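Branched-chain alpha-ketoacid decarboxylase (Lactococcus lactis, PDB 2VBF) probably decarboxylates branched-chain and aromatic alpha-keto acids to aldehydes, with thiamine diphosphate and one magnesium ion per subunit as cofactors. Local coordinates at residues S101-L106 / K148-V153; G108-N113 / E179-Y184; E223-A228 / K354-E359; N227-V232 / S295-L300; K520-E525 / Y543-V548. One frame throughout, in Å; residues are numbered along the deposited sequence. Where two conformers were deposited one is given.

In the fold
The five contacts fall into three groups, each beside or within one of the chain's three sheets. Interactions 1 and 2 lie in the N-terminal region with centres about 10 Å apart; both use helix 97-111, their segments alternate along the chain, and both touch the second subunit. Interactions 3 and 4, centres about 9 Å apart, share Asn227 and Ala228, where helix 212-227 hands over to strand 231-235. Interaction 5 comes last, between neighbouring strands of the C-terminal sheet, about 37 Å from interaction 1 and about 45 Å from interaction 4 (centre to centre). The groups do not touch one another, in keeping with a three-domain thiamine diphosphate enzyme; interaction 3 brings in the linker toward the C-terminal domain.

Interaction 1 (S101-L106 / K148-V153); sequences SAINGL and KMHEPV
His150, the ring on which Ile103 and Leu106 converge, is anchored through its ND1, which is hydrogen-bonded to Phe146 O on helix 145-149. That bond helps to fix the rotation of the ring, and no hydrogen bond crosses between 101-106 and 148-153, so the contact itself is one of shape. Ile103 CD1 stands 3.7 Å from the centroid of the His150 ring and 9° off its normal, a CH-pi contact over the middle of one face. It gets there because the Ile103 chain runs out straight, CG1 trans to the backbone N (chi1 -163°) and CD1 extended beyond it. Leu106 comes from another direction: its CD2 lies near the ring plane, 3.7 Å from His150 CD2, and the two side chains meet at about a right angle. Farther back along the isoleucine, Ile103 CG1 reaches Val153 CG2 at 4.1 Å, while Ile103 CD1 also lies 3.8 Å from Met149 O. Val153 O is buried here and has no polar partner in the model. The ring of Tyr184 meets the imidazole at about 45°. This is intrachain packing of helix 97-111, whose first residue Val97 lines the cofactor pocket, on the end of helix 145-149 and the turn after it; Met149 of the second subunit borders the Ile103 and Met149 side, within the N-terminal thiamine diphosphate-binding region.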
# COMPACT_ATOMS: atom_id res chain seq x y z
N SER A 101 0.23 4.64 2.87
CA SER A 101 0.15 3.76 1.69
C SER A 101 1.55 3.50 1.09
O SER A 101 1.82 2.45 0.52
CB SER A 101 -0.77 4.35 0.63
OG SER A 101 -2.13 4.40 1.04
N ALA A 102 2.44 4.48 1.25
CA ALA A 102 3.77 4.45 0.64
C ALA A 102 4.84 3.81 1.56
O ALA A 102 5.96 3.55 1.11
CB ALA A 102 4.18 5.91 0.28
N ILE A 103 4.50 3.54 2.81
CA ILE A 103 5.55 3.22 3.82
C ILE A 103 6.29 1.91 3.52
O ILE A 103 7.48 1.80 3.80
CB ILE A 103 5.02 3.28 5.28
CG1 ILE A 103 6.19 3.38 6.28
CG2 ILE A 103 4.14 2.08 5.62
CD1 ILE A 103 5.71 3.74 7.68
N ASN A 104 5.64 0.96 2.87
CA ASN A 104 6.35 -0.27 2.48
C ASN A 104 7.42 -0.01 1.42
O ASN A 104 8.47 -0.65 1.42
CB ASN A 104 5.39 -1.31 1.93
CG ASN A 104 6.09 -2.61 1.60
OD1 ASN A 104 6.86 -3.15 2.41
ND2 ASN A 104 5.83 -3.13 0.39
N GLY A 105 7.13 0.90 0.49
CA GLY A 105 8.12 1.32 -0.50
C GLY A 105 9.30 2.00 0.17
O GLY A 105 10.45 1.71 -0.14
N LEU A 106 9.01 2.91 1.10
CA LEU A 106 10.08 3.61 1.81
C LEU A 106 10.90 2.64 2.67
O LEU A 106 12.12 2.80 2.79
CB LEU A 106 9.53 4.76 2.66
CG LEU A 106 10.50 5.94 2.83
CD1 LEU A 106 10.58 6.76 1.53
CD2 LEU A 106 10.06 6.81 4.03
N LYS A 148 6.29 9.56 13.57
CA LYS A 148 6.85 8.59 14.51
C LYS A 148 6.92 7.18 13.89
O LYS A 148 7.93 6.48 14.01
CB LYS A 148 6.06 8.54 15.81
CG LYS A 148 6.58 7.47 16.76
CD LYS A 148 6.10 7.58 18.17
CE LYS A 148 6.96 6.71 19.08
NZ LYS A 148 6.33 6.44 20.41
N MET A 149 5.85 6.79 13.20
CA MET A 149 5.80 5.46 12.56
C MET A 149 6.89 5.29 11.49
O MET A 149 7.25 4.16 11.17
CB MET A 149 4.41 5.18 11.96
CG MET A 149 3.33 5.06 13.02
SD MET A 149 1.64 5.28 12.46
CE MET A 149 1.43 3.83 11.43
N HIS A 150 7.42 6.39 10.96
CA HIS A 150 8.50 6.30 9.98
C HIS A 150 9.91 6.21 10.59
O HIS A 150 10.89 6.11 9.85
CB HIS A 150 8.44 7.50 9.04
CG HIS A 150 7.37 7.39 7.99
ND1 HIS A 150 6.04 7.66 8.26
CD2 HIS A 150 7.43 7.02 6.69
CE1 HIS A 150 5.34 7.48 7.15
NE2 HIS A 150 6.15 7.08 6.19
N GLU A 151 10.03 6.30 11.91
CA GLU A 151 11.35 6.32 12.54
C GLU A 151 12.24 5.14 12.13
O GLU A 151 13.39 5.37 11.74
CB GLU A 151 11.22 6.45 14.07
CG GLU A 151 10.83 7.86 14.48
CD GLU A 151 10.54 8.03 15.97
OE1 GLU A 151 10.78 7.09 16.77
OE2 GLU A 151 10.07 9.13 16.33
N PRO A 152 11.71 3.90 12.15
CA PRO A 152 12.60 2.78 11.80
C PRO A 152 13.03 2.65 10.35
O PRO A 152 13.93 1.86 10.06
CB PRO A 152 11.77 1.55 12.20
CG PRO A 152 10.74 2.08 13.17
CD PRO A 152 10.39 3.41 12.59
N VAL A 153 12.39 3.39 9.44
CA VAL A 153 12.62 3.26 8.01
C VAL A 153 13.09 4.58 7.36
O VAL A 153 13.02 4.75 6.14
CB VAL A 153 11.36 2.67 7.29
CG1 VAL A 153 11.08 1.26 7.78
CG2 VAL A 153 10.14 3.58 7.50

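Interaction 2 (G108-N113 / E179-Y184)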
# COMPACT_ATOMS: atom_id res chain seq x y z
N GLY A 108 11.50 -0.49 1.90
CA GLY A 108 12.41 -1.14 0.94
C GLY A 108 13.59 -0.28 0.55
O GLY A 108 14.72 -0.78 0.37
N SER A 109 13.35 1.01 0.40
CA SER A 109 14.41 1.96 0.11
C SER A 109 15.37 2.03 1.32
O SER A 109 16.57 2.21 1.14
CB SER A 109 13.84 3.33 -0.22
OG SER A 109 13.07 3.27 -1.41
N TYR A 110 14.85 1.90 2.53
CA TYR A 110 15.71 1.87 3.72
C TYR A 110 16.53 0.57 3.76
O TYR A 110 17.76 0.59 3.96
CB TYR A 110 14.90 2.05 5.01
CG TYR A 110 15.80 2.30 6.20
CD1 TYR A 110 16.16 3.59 6.54
CD2 TYR A 110 16.32 1.25 6.94
CE1 TYR A 110 17.02 3.84 7.62
CE2 TYR A 110 17.17 1.48 8.03
CZ TYR A 110 17.51 2.78 8.35
OH TYR A 110 18.35 3.00 9.42
N ALA A 111 15.84 -0.55 3.59
CA ALA A 111 16.50 -1.85 3.62
C ALA A 111 17.65 -1.96 2.60
O ALA A 111 18.74 -2.39 2.94
CB ALA A 111 15.47 -2.97 3.41
N GLU A 112 17.39 -1.56 1.36
CA GLU A 112 18.38 -1.69 0.29
C GLU A 112 19.14 -0.39 0.05
O GLU A 112 19.93 -0.28 -0.89
CB GLU A 112 17.73 -2.25 -0.97
CG GLU A 112 17.02 -3.60 -0.64
CD GLU A 112 16.89 -4.57 -1.80
OE1 GLU A 112 17.33 -4.26 -2.93
OE2 GLU A 112 16.32 -5.66 -1.56
N ASN A 113 18.91 0.60 0.92
CA ASN A 113 19.75 1.80 1.02
C ASN A 113 19.70 2.70 -0.23
O ASN A 113 20.75 2.98 -0.84
CB ASN A 113 21.19 1.40 1.36
CG ASN A 113 21.93 2.44 2.19
OD1 ASN A 113 22.34 2.16 3.32
ND2 ASN A 113 22.14 3.63 1.62
N GLU A 179 24.39 9.18 4.06
CA GLU A 179 24.08 7.76 4.24
C GLU A 179 23.43 7.10 3.02
O GLU A 179 23.41 5.88 2.93
CB GLU A 179 23.12 7.57 5.42
CG GLU A 179 23.62 7.97 6.79
CD GLU A 179 22.64 7.56 7.90
OE1 GLU A 179 22.33 6.35 8.03
OE2 GLU A 179 22.17 8.46 8.63
N ARG A 180 22.90 7.92 2.11
CA ARG A 180 22.11 7.49 0.95
C ARG A 180 20.90 6.61 1.28
O ARG A 180 20.45 5.81 0.46
CB ARG A 180 23.01 6.85 -0.11
CG ARG A 180 24.18 7.73 -0.55
CD ARG A 180 23.75 9.00 -1.29
NE ARG A 180 24.82 9.99 -1.21
CZ ARG A 180 25.72 10.24 -2.16
NH1 ARG A 180 25.68 9.61 -3.32
NH2 ARG A 180 26.67 11.15 -1.93
N LYS A 181 20.36 6.81 2.48
CA LYS A 181 19.12 6.17 2.95
C LYS A 181 17.97 7.19 2.85
O LYS A 181 18.19 8.40 2.75
CB LYS A 181 19.27 5.68 4.39
CG LYS A 181 20.19 4.50 4.61
CD LYS A 181 20.40 4.28 6.11
CE LYS A 181 20.90 2.86 6.41
NZ LYS A 181 22.35 2.72 6.06
N PRO A 182 16.71 6.69 2.84
CA PRO A 182 15.58 7.61 2.69
C PRO A 182 15.42 8.60 3.84
O PRO A 182 15.76 8.31 4.99
CB PRO A 182 14.36 6.69 2.57
CG PRO A 182 14.81 5.35 2.96
CD PRO A 182 16.29 5.29 2.88
N VAL A 183 14.89 9.77 3.50
CA VAL A 183 14.54 10.77 4.49
C VAL A 183 13.13 11.26 4.22
O VAL A 183 12.54 10.97 3.16
CB VAL A 183 15.53 11.93 4.50
CG1 VAL A 183 16.94 11.40 4.81
CG2 VAL A 183 15.51 12.69 3.16
N TYR A 184 12.61 12.02 5.17
CA TYR A 184 11.18 12.32 5.28
C TYR A 184 10.99 13.78 5.69
O TYR A 184 11.58 14.23 6.68
CB TYR A 184 10.60 11.35 6.30
CG TYR A 184 9.15 11.53 6.74
CD1 TYR A 184 8.18 10.61 6.35
CD2 TYR A 184 8.78 12.53 7.64
CE1 TYR A 184 6.86 10.71 6.81
CE2 TYR A 184 7.47 12.63 8.11
CZ TYR A 184 6.52 11.73 7.68
OH TYR A 184 5.22 11.81 8.14
O HOH W 1 19.69 5.58 9.50
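Asn113 presents both ends of its side-chain amide to 179-184. Its ND2 donates to Glu179 O at 2.9 Å, with an N-H...O angle of 171° and the acceptor in the amide plane, so the bond is nearly straight. Its OD1 receives Lys181 NZ at 2.8 Å, the ammonium lying 26° out of the carbonyl plane. The Lys181 chain stays extended as far as CE and turns only at its last torsion (chi4 75°), which brings NZ round to the amide. Extending this polar side, a water bonded to Tyr110 OH donates to Glu179 OE1. Among nonpolar contacts, the Lys181 methylenes run across the Tyr110 ring, with CE over one face and CD 3.7 Å from Tyr110 CE1; NZ itself is 5.8 Å from the ring centroid, at most a weak cation-pi attraction. Pro182 wedges against the helix backbone, its CG 3.5 Å from Tyr110 N and 3.9 Å from Tyr110 CB. As to backbone turns, Asn113 has positive phi and is the C-prime residue of a Schellman motif closing helix 97-111, so the residue that ends the helix also carries the amide bonded to 179-184. That loop leaves helix 165-179 and enters strand 183-188, where Val183 pairs with strand 116-122 and Tyr184 with strand 156-159, while Tyr110 also packs on Leu138 of the second subunit.

Interaction 3 (E223-A228 / K354-E359)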
# COMPACT_ATOMS: atom_id res chain seq x y z
N GLU A 223 48.60 -2.88 0.55
CA GLU A 223 49.54 -3.92 0.98
C GLU A 223 48.96 -5.30 0.71
O GLU A 223 49.61 -6.17 0.10
CB GLU A 223 49.82 -3.74 2.48
CG GLU A 223 50.71 -4.79 3.11
CD GLU A 223 50.88 -4.59 4.61
OE1 GLU A 223 49.93 -4.08 5.26
OE2 GLU A 223 51.96 -4.94 5.15
N SER A 224 47.72 -5.50 1.14
CA SER A 224 47.05 -6.79 0.98
C SER A 224 46.91 -7.19 -0.49
O SER A 224 47.14 -8.34 -0.85
CB SER A 224 45.68 -6.77 1.65
OG SER A 224 45.81 -6.52 3.04
N LEU A 225 46.54 -6.23 -1.33
CA LEU A 225 46.33 -6.51 -2.74
C LEU A 225 47.63 -6.85 -3.45
O LEU A 225 47.66 -7.74 -4.30
CB LEU A 225 45.63 -5.34 -3.45
CG LEU A 225 44.13 -5.20 -3.16
CD1 LEU A 225 43.59 -3.87 -3.69
CD2 LEU A 225 43.34 -6.42 -3.73
N LYS A 226 48.70 -6.15 -3.11
CA LYS A 226 50.00 -6.35 -3.76
C LYS A 226 50.69 -7.63 -3.31
O LYS A 226 51.43 -8.22 -4.08
CB LYS A 226 50.91 -5.13 -3.54
CG LYS A 226 50.46 -3.91 -4.32
CD LYS A 226 51.28 -2.67 -3.99
CE LYS A 226 51.12 -1.60 -5.07
NZ LYS A 226 51.76 -0.31 -4.68
N ASN A 227 50.42 -8.05 -2.07
CA ASN A 227 50.96 -9.31 -1.54
C ASN A 227 50.12 -10.54 -1.89
O ASN A 227 50.61 -11.67 -1.78
CB ASN A 227 51.12 -9.21 -0.02
CG ASN A 227 52.20 -8.21 0.40
OD1 ASN A 227 52.98 -7.74 -0.42
ND2 ASN A 227 52.24 -7.90 1.69
N ALA A 228 48.87 -10.34 -2.30
CA ALA A 228 47.98 -11.47 -2.57
C ALA A 228 48.33 -12.18 -3.87
O ALA A 228 48.62 -11.53 -4.87
CB ALA A 228 46.52 -10.99 -2.61
N LYS A 354 48.45 2.79 -6.90
CA LYS A 354 49.20 2.50 -8.10
C LYS A 354 49.97 1.19 -7.96
O LYS A 354 50.30 0.76 -6.86
CB LYS A 354 50.16 3.65 -8.40
CG LYS A 354 49.48 4.97 -8.72
CD LYS A 354 48.79 4.91 -10.07
CE LYS A 354 47.91 6.10 -10.33
NZ LYS A 354 47.26 5.99 -11.65
N GLY A 355 50.25 0.57 -9.09
CA GLY A 355 51.12 -0.57 -9.14
C GLY A 355 50.48 -1.90 -8.80
O GLY A 355 51.17 -2.89 -8.70
N ILE A 356 49.15 -1.91 -8.64
CA ILE A 356 48.42 -3.15 -8.40
C ILE A 356 48.05 -3.77 -9.74
O ILE A 356 47.35 -3.14 -10.54
CB ILE A 356 47.15 -2.93 -7.55
CG1 ILE A 356 47.51 -2.33 -6.18
CG2 ILE A 356 46.41 -4.25 -7.36
CD1 ILE A 356 46.34 -1.70 -5.44
N GLU A 357 48.52 -4.99 -9.97
CA GLU A 357 48.24 -5.70 -11.20
C GLU A 357 48.16 -7.20 -10.96
O GLU A 357 49.16 -7.86 -10.67
CB GLU A 357 49.31 -5.37 -12.25
CG GLU A 357 48.97 -5.90 -13.64
CD GLU A 357 50.09 -5.65 -14.65
OE1 GLU A 357 50.93 -4.75 -14.44
OE2 GLU A 357 50.11 -6.38 -15.67
N TYR A 358 46.95 -7.75 -11.06
CA TYR A 358 46.74 -9.19 -10.97
C TYR A 358 47.27 -9.87 -12.23
O TYR A 358 46.91 -9.48 -13.34
CB TYR A 358 45.26 -9.51 -10.79
CG TYR A 358 44.96 -10.99 -10.70
CD1 TYR A 358 45.38 -11.74 -9.60
CD2 TYR A 358 44.26 -11.64 -11.70
CE1 TYR A 358 45.11 -13.09 -9.51
CE2 TYR A 358 43.99 -12.99 -11.62
CZ TYR A 358 44.40 -13.71 -10.53
OH TYR A 358 44.10 -15.05 -10.48
N GLU A 359 48.11 -10.89 -12.06
CA GLU A 359 48.75 -11.59 -13.18
C GLU A 359 48.32 -13.05 -13.33
O GLU A 359 48.88 -13.79 -14.13
CB GLU A 359 50.28 -11.52 -13.01
CG GLU A 359 50.84 -10.10 -12.99
CD GLU A 359 52.34 -10.07 -12.75
OE1 GLU A 359 52.78 -10.31 -11.60
OE2 GLU A 359 53.09 -9.80 -13.71
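Leu225 and Ile356 form the tight, buried half of this contact. Their methyl ends meet at 3.9 Å (Leu225 CD1 to Ile356 CD1), and Ile356 CG2 lies 4.1 Å from Leu225 CB, so the isoleucine rests on the leucine with both its branches. Phe251 and Phe298 pack on Leu225 as well, and Thr255 on Ile356. The solvent side belongs to Lys226. Its extended chain crosses Ile356 at about a right angle, Lys226 CG 3.8 Å from Ile356 CG1, and ends in a bond from Lys226 NZ to Lys354 O of 2.8 Å, met nearly along the C=O axis (C=O...N angle 164°). The same ammonium forms a salt bridge with Glu222 one turn back, which should steady it in an otherwise exposed setting. Here the C-terminal end of helix 212-227, lying against the sheet of the central domain, is flanked on its Leu225 and Lys226 side by the irregular linker that leads from helix 343-348 toward helix 379-389 and the C-terminal cofactor-binding domain.

Interaction 4 (N227-V232 / S295-L300)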
# COMPACT_ATOMS: atom_id res chain seq x y z
N ASN A 227 50.42 -8.05 -2.07
CA ASN A 227 50.96 -9.31 -1.54
C ASN A 227 50.12 -10.54 -1.89
O ASN A 227 50.61 -11.67 -1.78
CB ASN A 227 51.12 -9.21 -0.02
CG ASN A 227 52.20 -8.21 0.40
OD1 ASN A 227 52.98 -7.74 -0.42
ND2 ASN A 227 52.24 -7.90 1.69
N ALA A 228 48.87 -10.34 -2.30
CA ALA A 228 47.98 -11.47 -2.57
C ALA A 228 48.33 -12.18 -3.87
O ALA A 228 48.62 -11.53 -4.87
CB ALA A 228 46.52 -10.99 -2.61
N GLN A 229 48.32 -13.51 -3.84
CA GLN A 229 48.51 -14.34 -5.03
C GLN A 229 47.17 -14.60 -5.73
O GLN A 229 47.13 -14.89 -6.92
CB GLN A 229 49.13 -15.69 -4.63
CG GLN A 229 50.43 -15.60 -3.82
CD GLN A 229 51.09 -16.96 -3.60
OE1 GLN A 229 50.56 -17.82 -2.89
NE2 GLN A 229 52.25 -17.16 -4.21
N LYS A 230 46.08 -14.53 -4.96
CA LYS A 230 44.74 -14.77 -5.48
C LYS A 230 43.72 -13.88 -4.77
O LYS A 230 42.91 -14.36 -3.98
CB LYS A 230 44.37 -16.24 -5.32
CG LYS A 230 43.18 -16.69 -6.15
CD LYS A 230 42.94 -18.16 -5.93
CE LYS A 230 41.85 -18.72 -6.78
NZ LYS A 230 41.95 -20.22 -6.78
N PRO A 231 43.76 -12.58 -5.06
CA PRO A 231 42.79 -11.69 -4.45
C PRO A 231 41.43 -11.82 -5.12
O PRO A 231 41.34 -12.20 -6.29
CB PRO A 231 43.37 -10.30 -4.74
CG PRO A 231 44.05 -10.47 -6.04
CD PRO A 231 44.66 -11.86 -5.98
N VAL A 232 40.37 -11.48 -4.39
CA VAL A 232 39.05 -11.34 -5.01
C VAL A 232 38.35 -10.14 -4.37
O VAL A 232 38.44 -9.90 -3.16
CB VAL A 232 38.20 -12.64 -4.88
CG1 VAL A 232 37.75 -12.87 -3.45
CG2 VAL A 232 36.97 -12.59 -5.84
N SER A 295 38.73 -19.96 -2.19
CA SER A 295 40.18 -20.22 -2.07
C SER A 295 41.05 -18.94 -2.16
O SER A 295 42.28 -19.01 -1.99
CB SER A 295 40.62 -21.23 -3.13
OG SER A 295 40.57 -20.68 -4.43
N ALA A 296 40.43 -17.79 -2.41
CA ALA A 296 41.16 -16.52 -2.48
C ALA A 296 41.94 -16.31 -1.19
O ALA A 296 41.44 -16.63 -0.11
CB ALA A 296 40.19 -15.34 -2.72
N ASP A 297 43.17 -15.80 -1.30
CA ASP A 297 44.00 -15.51 -0.11
C ASP A 297 43.77 -14.12 0.49
O ASP A 297 44.26 -13.82 1.58
CB ASP A 297 45.49 -15.77 -0.37
CG ASP A 297 46.07 -14.93 -1.48
OD1 ASP A 297 45.33 -14.23 -2.21
OD2 ASP A 297 47.31 -14.99 -1.63
N PHE A 298 43.03 -13.27 -0.21
CA PHE A 298 42.60 -11.98 0.33
C PHE A 298 41.26 -11.63 -0.29
O PHE A 298 41.08 -11.80 -1.49
CB PHE A 298 43.61 -10.87 0.01
CG PHE A 298 43.12 -9.48 0.35
CD1 PHE A 298 42.83 -9.15 1.66
CD2 PHE A 298 42.90 -8.53 -0.65
CE1 PHE A 298 42.37 -7.91 1.99
CE2 PHE A 298 42.43 -7.27 -0.32
CZ PHE A 298 42.17 -6.95 1.00
N ILE A 299 40.33 -11.15 0.53
CA ILE A 299 39.00 -10.75 0.07
C ILE A 299 38.77 -9.30 0.46
O ILE A 299 38.91 -8.94 1.63
CB ILE A 299 37.89 -11.59 0.72
CG1 ILE A 299 38.11 -13.09 0.47
CG2 ILE A 299 36.51 -11.14 0.20
CD1 ILE A 299 37.38 -13.97 1.45
N LEU A 300 38.44 -8.47 -0.53
CA LEU A 300 38.00 -7.09 -0.32
C LEU A 300 36.50 -7.00 -0.64
O LEU A 300 36.10 -7.15 -1.81
CB LEU A 300 38.79 -6.14 -1.23
CG LEU A 300 38.45 -4.64 -1.20
CD1 LEU A 300 38.73 -4.06 0.20
CD2 LEU A 300 39.22 -3.88 -2.27
O HOH W 2 48.39 -17.43 -1.49
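Asp297 turns its carboxylate onto two successive backbone N-H groups of 227-232. Gln229 N reaches Asp297 OD2 at 2.8 Å on the syn lone pair, and Lys230 N reaches OD1 at 2.9 Å from above the carboxylate plane, 41° out of it. A chi1 of 60° sets the Asp297 carboxylate between its own backbone N and carbonyl carbon, facing this turn; Asp297 N donates to Lys230 O at 3.1 Å, a bent bond. Lys230 then stretches to full length to place NZ 2.8 Å from Ser295 OG, a hydroxyl also bonded to Asn291 O and Phe292 O. Lys230 also makes a cation-pi contact with Phe292. These bonds lie beside the parallel pairing of strands 231-235 and 298-302 in the central sheet. Val232 N donates to Phe298 O and Val232 O accepts from Leu300 N, a regular parallel pairing. On the Val232 and Ile299 face, Val232 CG1 packs on Ala296 CB (3.5 Å) and on Ile299 CG1 (3.9 Å), the two branched chains side by side. Ala228 CB sits 3.9 Å from Phe298 CB, and on the Pro231 and Phe298 face Pro231 CB approaches the edge of the Phe298 ring, with Leu225 packing on both residues.

Interaction 5 (K520-E525 / Y543-V548)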
# COMPACT_ATOMS: atom_id res chain seq x y z
N LYS A 520 1.85 -8.73 -27.28
CA LYS A 520 2.13 -10.04 -27.84
C LYS A 520 1.82 -11.15 -26.84
O LYS A 520 1.94 -10.94 -25.64
CB LYS A 520 3.61 -10.18 -28.19
CG LYS A 520 4.18 -9.13 -29.10
CD LYS A 520 3.71 -9.33 -30.53
CE LYS A 520 4.49 -8.43 -31.48
NZ LYS A 520 4.05 -8.64 -32.88
N ILE A 521 1.48 -12.33 -27.35
CA ILE A 521 1.49 -13.56 -26.54
C ILE A 521 2.52 -14.53 -27.14
O ILE A 521 2.49 -14.81 -28.33
CB ILE A 521 0.11 -14.25 -26.47
CG1 ILE A 521 -0.94 -13.33 -25.85
CG2 ILE A 521 0.20 -15.53 -25.67
CD1 ILE A 521 -2.31 -13.99 -25.64
N VAL A 522 3.42 -15.04 -26.30
CA VAL A 522 4.53 -15.89 -26.73
C VAL A 522 4.47 -17.24 -26.01
O VAL A 522 4.40 -17.28 -24.79
CB VAL A 522 5.90 -15.21 -26.47
CG1 VAL A 522 7.06 -16.19 -26.66
CG2 VAL A 522 6.06 -13.98 -27.35
N ARG A 523 4.51 -18.33 -26.78
CA ARG A 523 4.46 -19.69 -26.23
C ARG A 523 5.69 -20.55 -26.53
O ARG A 523 5.99 -21.48 -25.76
CB ARG A 523 3.20 -20.41 -26.73
CG ARG A 523 1.90 -19.77 -26.25
CD ARG A 523 0.68 -20.46 -26.85
NE ARG A 523 -0.59 -19.86 -26.41
CZ ARG A 523 -1.23 -20.15 -25.29
NH1 ARG A 523 -0.76 -21.04 -24.43
NH2 ARG A 523 -2.38 -19.52 -25.00
N THR A 524 6.41 -20.27 -27.62
CA THR A 524 7.52 -21.11 -28.06
C THR A 524 8.83 -20.32 -28.10
O THR A 524 8.82 -19.08 -28.04
CB THR A 524 7.26 -21.69 -29.48
OG1 THR A 524 7.35 -20.64 -30.44
CG2 THR A 524 5.88 -22.37 -29.57
N GLU A 525 9.94 -21.03 -28.20
CA GLU A 525 11.25 -20.39 -28.27
C GLU A 525 11.38 -19.52 -29.52
O GLU A 525 11.94 -18.44 -29.46
CB GLU A 525 12.38 -21.40 -28.25
CG GLU A 525 12.43 -22.32 -27.03
CD GLU A 525 13.60 -23.28 -27.08
OE1 GLU A 525 14.29 -23.34 -28.12
OE2 GLU A 525 13.83 -24.00 -26.08
N TYR A 543 6.88 -2.40 -25.44
CA TYR A 543 6.46 -3.76 -25.74
C TYR A 543 5.91 -4.43 -24.48
O TYR A 543 6.48 -4.28 -23.39
CB TYR A 543 7.60 -4.56 -26.38
CG TYR A 543 7.71 -4.22 -27.84
CD1 TYR A 543 8.15 -2.96 -28.24
CD2 TYR A 543 7.31 -5.12 -28.82
CE1 TYR A 543 8.21 -2.62 -29.59
CE2 TYR A 543 7.37 -4.79 -30.17
CZ TYR A 543 7.83 -3.54 -30.54
OH TYR A 543 7.88 -3.21 -31.88
N TRP A 544 4.78 -5.11 -24.64
CA TRP A 544 4.06 -5.77 -23.56
C TRP A 544 3.83 -7.23 -23.97
O TRP A 544 2.92 -7.53 -24.75
CB TRP A 544 2.75 -5.04 -23.32
CG TRP A 544 2.03 -5.43 -22.07
CD1 TRP A 544 0.97 -6.30 -21.96
CD2 TRP A 544 2.29 -4.94 -20.75
NE1 TRP A 544 0.57 -6.38 -20.65
CE2 TRP A 544 1.36 -5.56 -19.89
CE3 TRP A 544 3.22 -4.06 -20.21
CZ2 TRP A 544 1.33 -5.32 -18.51
CZ3 TRP A 544 3.20 -3.81 -18.85
CH2 TRP A 544 2.25 -4.44 -18.01
N ILE A 545 4.67 -8.12 -23.45
CA ILE A 545 4.80 -9.46 -23.96
C ILE A 545 4.41 -10.48 -22.91
O ILE A 545 5.12 -10.67 -21.92
CB ILE A 545 6.25 -9.72 -24.42
CG1 ILE A 545 6.64 -8.72 -25.51
CG2 ILE A 545 6.42 -11.16 -24.90
CD1 ILE A 545 8.15 -8.54 -25.64
N GLU A 546 3.28 -11.15 -23.14
CA GLU A 546 2.83 -12.20 -22.24
C GLU A 546 3.53 -13.50 -22.60
O GLU A 546 3.32 -14.04 -23.70
CB GLU A 546 1.30 -12.34 -22.31
CG GLU A 546 0.76 -13.47 -21.42
CD GLU A 546 -0.74 -13.61 -21.47
OE1 GLU A 546 -1.41 -12.73 -22.07
OE2 GLU A 546 -1.25 -14.59 -20.88
N LEU A 547 4.38 -13.99 -21.70
CA LEU A 547 5.05 -15.29 -21.86
C LEU A 547 4.24 -16.35 -21.15
O LEU A 547 3.90 -16.18 -19.97
CB LEU A 547 6.46 -15.26 -21.26
CG LEU A 547 7.40 -14.15 -21.76
CD1 LEU A 547 8.74 -14.25 -21.04
CD2 LEU A 547 7.59 -14.23 -23.29
N VAL A 548 3.93 -17.44 -21.84
CA VAL A 548 3.23 -18.55 -21.22
C VAL A 548 4.21 -19.66 -20.85
O VAL A 548 4.94 -20.18 -21.70
CB VAL A 548 2.08 -19.10 -22.11
CG1 VAL A 548 1.34 -20.22 -21.37
CG2 VAL A 548 1.12 -17.98 -22.48
O HOH W 3 4.36 -21.92 -23.64
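Val522 is the apolar centre, its CB 3.7 Å from Leu547 CD2 and its CG2 3.8 Å from Ile545 CG2. It and Leu547 lie side by side, whereas it meets Ile545 at a slant; a chi1 of 169° turns CG1 away from the backbone N and puts CG2 beside it, facing Ile545. Phe528 packs on Val522 and Val531 on Ile545, both from helix 525-537, which covers this face. Strand 517-522, that helix and strand 542-548 form a beta-alpha-beta crossover at the edge, within this chain, of the C-terminal cofactor-binding sheet. The strands run parallel, their axes 4.6 Å apart and inclined at 27°. Four backbone hydrogen bonds join them, two of 2.8 Å: Glu546 N to Lys520 O and Val522 N to Glu546 O. On the reverse face, Ile521 CG2 touches Val548 CG2 at 4.1 Å, and the Ile521 chain runs alongside that of Glu546. The buried Glu546 carboxylate is gripped from outside the pair, OE1 by Ser504 N and OE2 by Asn478 ND2, and its side chain is about 7 Å from that of the magnesium ligand Asp452. Toward solvent the extended Arg523 chain follows Val548, whose CG2 lies over one guanidinium face and whose CG1 is 3.8 Å from Arg523 NH1. Beyond the last strand bond a water takes over, donating to Arg523 O and Val548 O, each at 2.7 Å.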